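PDB 1RYN: chloroplastic group IIB intron splicing facilitator CRS2, chloroplastic from Zea mays, which is required for the splicing of group IIB introns in chloroplasts, acting in complexes with CAF1 or CAF2, and lacks peptidyl-tRNA hydrolase activity. Local coordinates for residues P5-G10 and L61-Q66; F46-G51 and G77-Y82. The protein carries 3 engineered substitutions. One frame throughout, in Å; residues are numbered along the deposited sequence.

Contact 1 (P5-G10 and L61-Q66)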
# COMPACT_ATOMS: atom_id res chain seq x y z
N PRO A 5 3.24 -8.42 15.57
CA PRO A 5 2.43 -8.41 14.38
C PRO A 5 2.87 -7.32 13.44
O PRO A 5 3.54 -6.37 13.84
CB PRO A 5 1.04 -7.98 14.85
CG PRO A 5 1.18 -7.36 16.23
CD PRO A 5 2.59 -7.71 16.70
N TRP A 6 2.42 -7.46 12.21
CA TRP A 6 2.70 -6.47 11.21
C TRP A 6 1.36 -5.80 10.85
O TRP A 6 0.32 -6.40 10.88
CB TRP A 6 3.26 -7.14 9.94
CG TRP A 6 4.74 -7.39 9.88
CD1 TRP A 6 5.39 -8.38 10.51
CD2 TRP A 6 5.72 -6.71 9.05
NE1 TRP A 6 6.73 -8.33 10.18
CE2 TRP A 6 6.96 -7.33 9.30
CE3 TRP A 6 5.67 -5.65 8.14
CZ2 TRP A 6 8.13 -6.93 8.64
CZ3 TRP A 6 6.84 -5.23 7.53
CH2 TRP A 6 8.05 -5.87 7.78
N LEU A 7 1.41 -4.55 10.47
CA LEU A 7 0.21 -3.85 10.06
C LEU A 7 0.36 -3.58 8.56
O LEU A 7 1.23 -2.81 8.18
CB LEU A 7 0.08 -2.51 10.82
CG LEU A 7 -1.27 -1.79 10.67
CD1 LEU A 7 -1.32 -0.91 9.41
CD2 LEU A 7 -2.40 -2.81 10.69
N ILE A 8 -0.44 -4.22 7.72
CA ILE A 8 -0.34 -4.02 6.27
C ILE A 8 -1.50 -3.12 5.90
O ILE A 8 -2.63 -3.56 5.95
CB ILE A 8 -0.44 -5.34 5.53
CG1 ILE A 8 0.69 -6.32 5.90
CG2 ILE A 8 -0.41 -5.08 4.03
CD1 ILE A 8 1.75 -5.67 6.77
N ALA A 9 -1.23 -1.86 5.56
CA ALA A 9 -2.29 -0.93 5.23
C ALA A 9 -2.14 -0.37 3.86
O ALA A 9 -1.07 0.08 3.54
CB ALA A 9 -2.13 0.28 6.12
N GLY A 10 -3.20 -0.36 3.09
CA GLY A 10 -3.11 0.21 1.75
C GLY A 10 -3.96 1.46 1.82
O GLY A 10 -4.95 1.48 2.54
N LEU A 61 -2.12 -7.79 10.44
CA LEU A 61 -3.40 -7.13 10.35
C LEU A 61 -3.35 -6.39 9.00
O LEU A 61 -2.36 -5.70 8.68
CB LEU A 61 -3.77 -6.14 11.50
CG LEU A 61 -2.58 -5.69 12.32
CD1 LEU A 61 -2.93 -4.47 13.13
CD2 LEU A 61 -2.12 -6.83 13.23
N VAL A 62 -4.38 -6.57 8.20
CA VAL A 62 -4.44 -5.90 6.95
C VAL A 62 -5.58 -4.93 7.11
O VAL A 62 -6.62 -5.26 7.68
CB VAL A 62 -4.49 -6.82 5.77
CG1 VAL A 62 -3.37 -7.85 5.93
CG2 VAL A 62 -5.83 -7.52 5.76
N VAL A 63 -5.33 -3.74 6.62
CA VAL A 63 -6.21 -2.65 6.79
C VAL A 63 -6.45 -1.75 5.62
O VAL A 63 -5.58 -1.52 4.79
CB VAL A 63 -5.32 -1.74 7.65
CG1 VAL A 63 -6.06 -0.56 8.22
CG2 VAL A 63 -4.63 -2.55 8.71
N LYS A 64 -7.63 -1.17 5.60
CA LYS A 64 -7.97 -0.20 4.58
C LYS A 64 -8.59 0.96 5.34
O LYS A 64 -9.74 0.87 5.75
CB LYS A 64 -8.96 -0.74 3.57
CG LYS A 64 -8.28 -1.46 2.42
CD LYS A 64 -9.14 -2.57 1.82
CE LYS A 64 -10.60 -2.19 1.59
NZ LYS A 64 -11.12 -2.61 0.28
N PRO A 65 -7.85 2.01 5.59
CA PRO A 65 -8.45 3.13 6.34
C PRO A 65 -9.73 3.64 5.65
O PRO A 65 -9.88 3.62 4.42
CB PRO A 65 -7.36 4.20 6.50
CG PRO A 65 -6.05 3.46 6.18
CD PRO A 65 -6.43 2.29 5.28
N GLN A 66 -10.68 4.09 6.43
CA GLN A 66 -11.92 4.55 5.88
C GLN A 66 -12.11 6.03 6.06
O GLN A 66 -13.19 6.59 5.85
CB GLN A 66 -13.02 3.83 6.69
CG GLN A 66 -14.27 3.43 5.89
CD GLN A 66 -13.98 2.39 4.83
OE1 GLN A 66 -14.82 2.16 3.95
NE2 GLN A 66 -12.77 1.85 4.87
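Trp6 meets Leu61 through its backbone carbonyl, while its flat indole leads away from strand 61-65 and stacks on the ring of His89. The Leu61 N to Trp6 O bond, 2.8 Å, is the first of four backbone bonds between 5-10 and 61-66. Ile8 bonds through both its backbone N and its backbone O, the N reaching Leu61 O at 2.6 Å and the O accepting from Val63 N at 2.8 Å. Gly10 N closes the series on Val63 O, 3.1 Å. Leu7, Ala9, Leu61 and Val63 share the face under helix 73-83. Ile8 and Val62 occupy the other, where Val62 also packs on Val30 and Ala34 of helix 25-37; Val62 CG1, anti to the carbonyl carbon (chi1 -50°), lies 3.9 Å from Ile8 CB. At the N-terminal end Leu61 CD2 rests on Pro5 CB at 3.7 Å, and an alanine in place of Leu61 would probably open a gap beside Pro5 and take away a partner of Tyr83. Parallel neighbouring strands with a helix over each face are characteristic of the alpha/beta core of the peptidyl-tRNA hydrolase family.

Contact 2 (F46-G51 and G77-Y82). Engineered in segment 46-51: Phe46 (natural residue Ser).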
# COMPACT_ATOMS: atom_id res chain seq x y z
N PHE A 46 -11.07 2.21 14.68
CA PHE A 46 -10.22 3.33 14.38
C PHE A 46 -10.39 3.87 12.98
O PHE A 46 -9.40 4.13 12.29
CB PHE A 46 -8.75 2.93 14.56
CG PHE A 46 -8.52 2.24 15.86
CD1 PHE A 46 -8.24 2.96 17.02
CD2 PHE A 46 -8.58 0.85 15.94
CE1 PHE A 46 -8.02 2.30 18.23
CE2 PHE A 46 -8.37 0.18 17.14
CZ PHE A 46 -8.08 0.91 18.30
N LYS A 47 -11.62 4.07 12.55
CA LYS A 47 -11.80 4.63 11.22
C LYS A 47 -11.24 3.76 10.09
O LYS A 47 -10.77 4.25 9.04
CB LYS A 47 -11.36 6.09 11.11
CG LYS A 47 -12.53 7.05 10.83
CD LYS A 47 -12.13 8.42 10.28
CE LYS A 47 -13.30 9.36 10.00
NZ LYS A 47 -12.90 10.73 9.63
N SER A 48 -11.30 2.44 10.30
CA SER A 48 -10.79 1.53 9.27
C SER A 48 -11.47 0.19 9.31
O SER A 48 -12.10 -0.21 10.29
CB SER A 48 -9.30 1.30 9.42
OG SER A 48 -8.73 2.21 10.34
N LEU A 49 -11.33 -0.51 8.20
CA LEU A 49 -11.87 -1.84 8.08
C LEU A 49 -10.63 -2.72 8.09
O LEU A 49 -9.66 -2.43 7.36
CB LEU A 49 -12.66 -2.05 6.77
CG LEU A 49 -14.08 -1.54 6.86
CD1 LEU A 49 -14.89 -2.08 5.69
CD2 LEU A 49 -14.68 -2.01 8.17
N LEU A 50 -10.66 -3.76 8.89
CA LEU A 50 -9.51 -4.62 8.95
C LEU A 50 -9.85 -6.04 9.17
O LEU A 50 -10.97 -6.34 9.60
CB LEU A 50 -8.44 -4.17 9.96
CG LEU A 50 -8.84 -4.12 11.43
CD1 LEU A 50 -10.34 -3.99 11.65
CD2 LEU A 50 -8.29 -5.35 12.11
N GLY A 51 -8.83 -6.87 8.89
CA GLY A 51 -8.91 -8.31 9.07
C GLY A 51 -7.63 -8.76 9.77
O GLY A 51 -6.63 -8.03 9.80
N GLY A 77 -2.11 5.54 12.94
CA GLY A 77 -1.44 5.87 14.18
C GLY A 77 -2.03 5.13 15.40
O GLY A 77 -1.34 4.46 16.13
N PRO A 78 -3.32 5.30 15.62
CA PRO A 78 -3.98 4.70 16.72
C PRO A 78 -4.08 3.22 16.52
O PRO A 78 -3.98 2.47 17.48
CB PRO A 78 -5.37 5.31 16.77
CG PRO A 78 -5.56 6.07 15.47
CD PRO A 78 -4.20 6.18 14.82
N LEU A 79 -4.30 2.81 15.28
CA LEU A 79 -4.39 1.39 15.05
C LEU A 79 -3.12 0.65 15.49
O LEU A 79 -3.19 -0.40 16.17
CB LEU A 79 -4.64 1.04 13.57
CG LEU A 79 -5.84 0.12 13.44
CD1 LEU A 79 -6.19 -0.03 11.97
CD2 LEU A 79 -5.52 -1.23 14.09
N ALA A 80 -1.95 1.21 15.08
CA ALA A 80 -0.63 0.65 15.41
C ALA A 80 -0.42 0.52 16.93
O ALA A 80 0.09 -0.51 17.45
CB ALA A 80 0.50 1.45 14.79
N ALA A 81 -0.83 1.59 17.62
CA ALA A 81 -0.72 1.67 19.09
C ALA A 81 -1.57 0.62 19.75
O ALA A 81 -1.13 -0.08 20.68
CB ALA A 81 -1.07 3.06 19.61
N TYR A 82 -2.80 0.52 19.25
CA TYR A 82 -3.71 -0.43 19.80
C TYR A 82 -3.13 -1.84 19.80
O TYR A 82 -3.06 -2.49 20.82
CB TYR A 82 -5.08 -0.38 19.10
CG TYR A 82 -6.15 -1.22 19.79
CD1 TYR A 82 -6.84 -0.75 20.91
CD2 TYR A 82 -6.48 -2.48 19.30
CE1 TYR A 82 -7.83 -1.52 21.53
CE2 TYR A 82 -7.48 -3.25 19.90
CZ TYR A 82 -8.16 -2.77 21.02
OH TYR A 82 -9.13 -3.55 21.61
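A largely apolar meeting of a strand's entry with a helix flank, this contact lies toward one margin of the sheet, where the turn between strands 43-45 and 48-55 approaches helix 73-83. It shows how one aromatic side chain can carry an interface that no hydrogen bond crosses. The residue is Phe46, an engineered substitution for the natural serine, so the packing of its ring belongs to this construct. Phe46 and Lys47, the two residues of this tight turn, reverse the chain with left-handed helical angles, and Phe46 CG stands anti to its own carbonyl carbon (chi1 -49°), directing the ring at the helix. Pro78 O and Leu79 CA lie over one face of that ring, each displaced toward the rim. Around it, Phe46 CD1 touches Pro78 CB at 3.7 Å and Phe46 CD2 touches Leu79 CG at 3.8 Å. The far end fits tightly against Tyr82, with Phe46 CZ 3.2 Å from Tyr82 CG and Phe46 CE2 over one face of the tyrosine ring; the two planes meet obliquely, at 55°. Ser48 fastens the turn from within, its OG donating to Phe46 O at 2.8 Å from well above the carbonyl plane; Gln45 O is a second acceptor, so the single proton must be shared or alternate. The same hydroxyl oxygen lies 3.8 Å from Leu79 CD1. Deeper in, Ser48 and Leu79 both pack on Val63 of strand 58-65, Ser48 touches Ala75 and Leu50 reaches Tyr83, so helix 73-83 packs on both strands 48-55 and 58-65.

How the contacts relate
Contacts 1 and 2 have centres about 7 Å apart and interlock along the chain, their segments coming in the order 5-10, 46-51, 61-66 and 77-82. Strand 58-65 joins them: it runs parallel to strand 6-10 on one side and antiparallel to strand 48-55 on the other, where Lys64 N probably bonds to Leu49 O at 3.0 Å and Pro65 CA packs on Ser48 CB. Helix 73-83 follows it in the chain and packs back on the sheet. Contact 1 thus pairs two inner strands, and contact 2 sets that helix against strand 48-55, next to the outermost strand 43-45. Tyr68, a tRNA-binding position by similarity, comes between strand 58-65 and helix 73-83 in the chain, its side chain about 8 Å from that of Pro65.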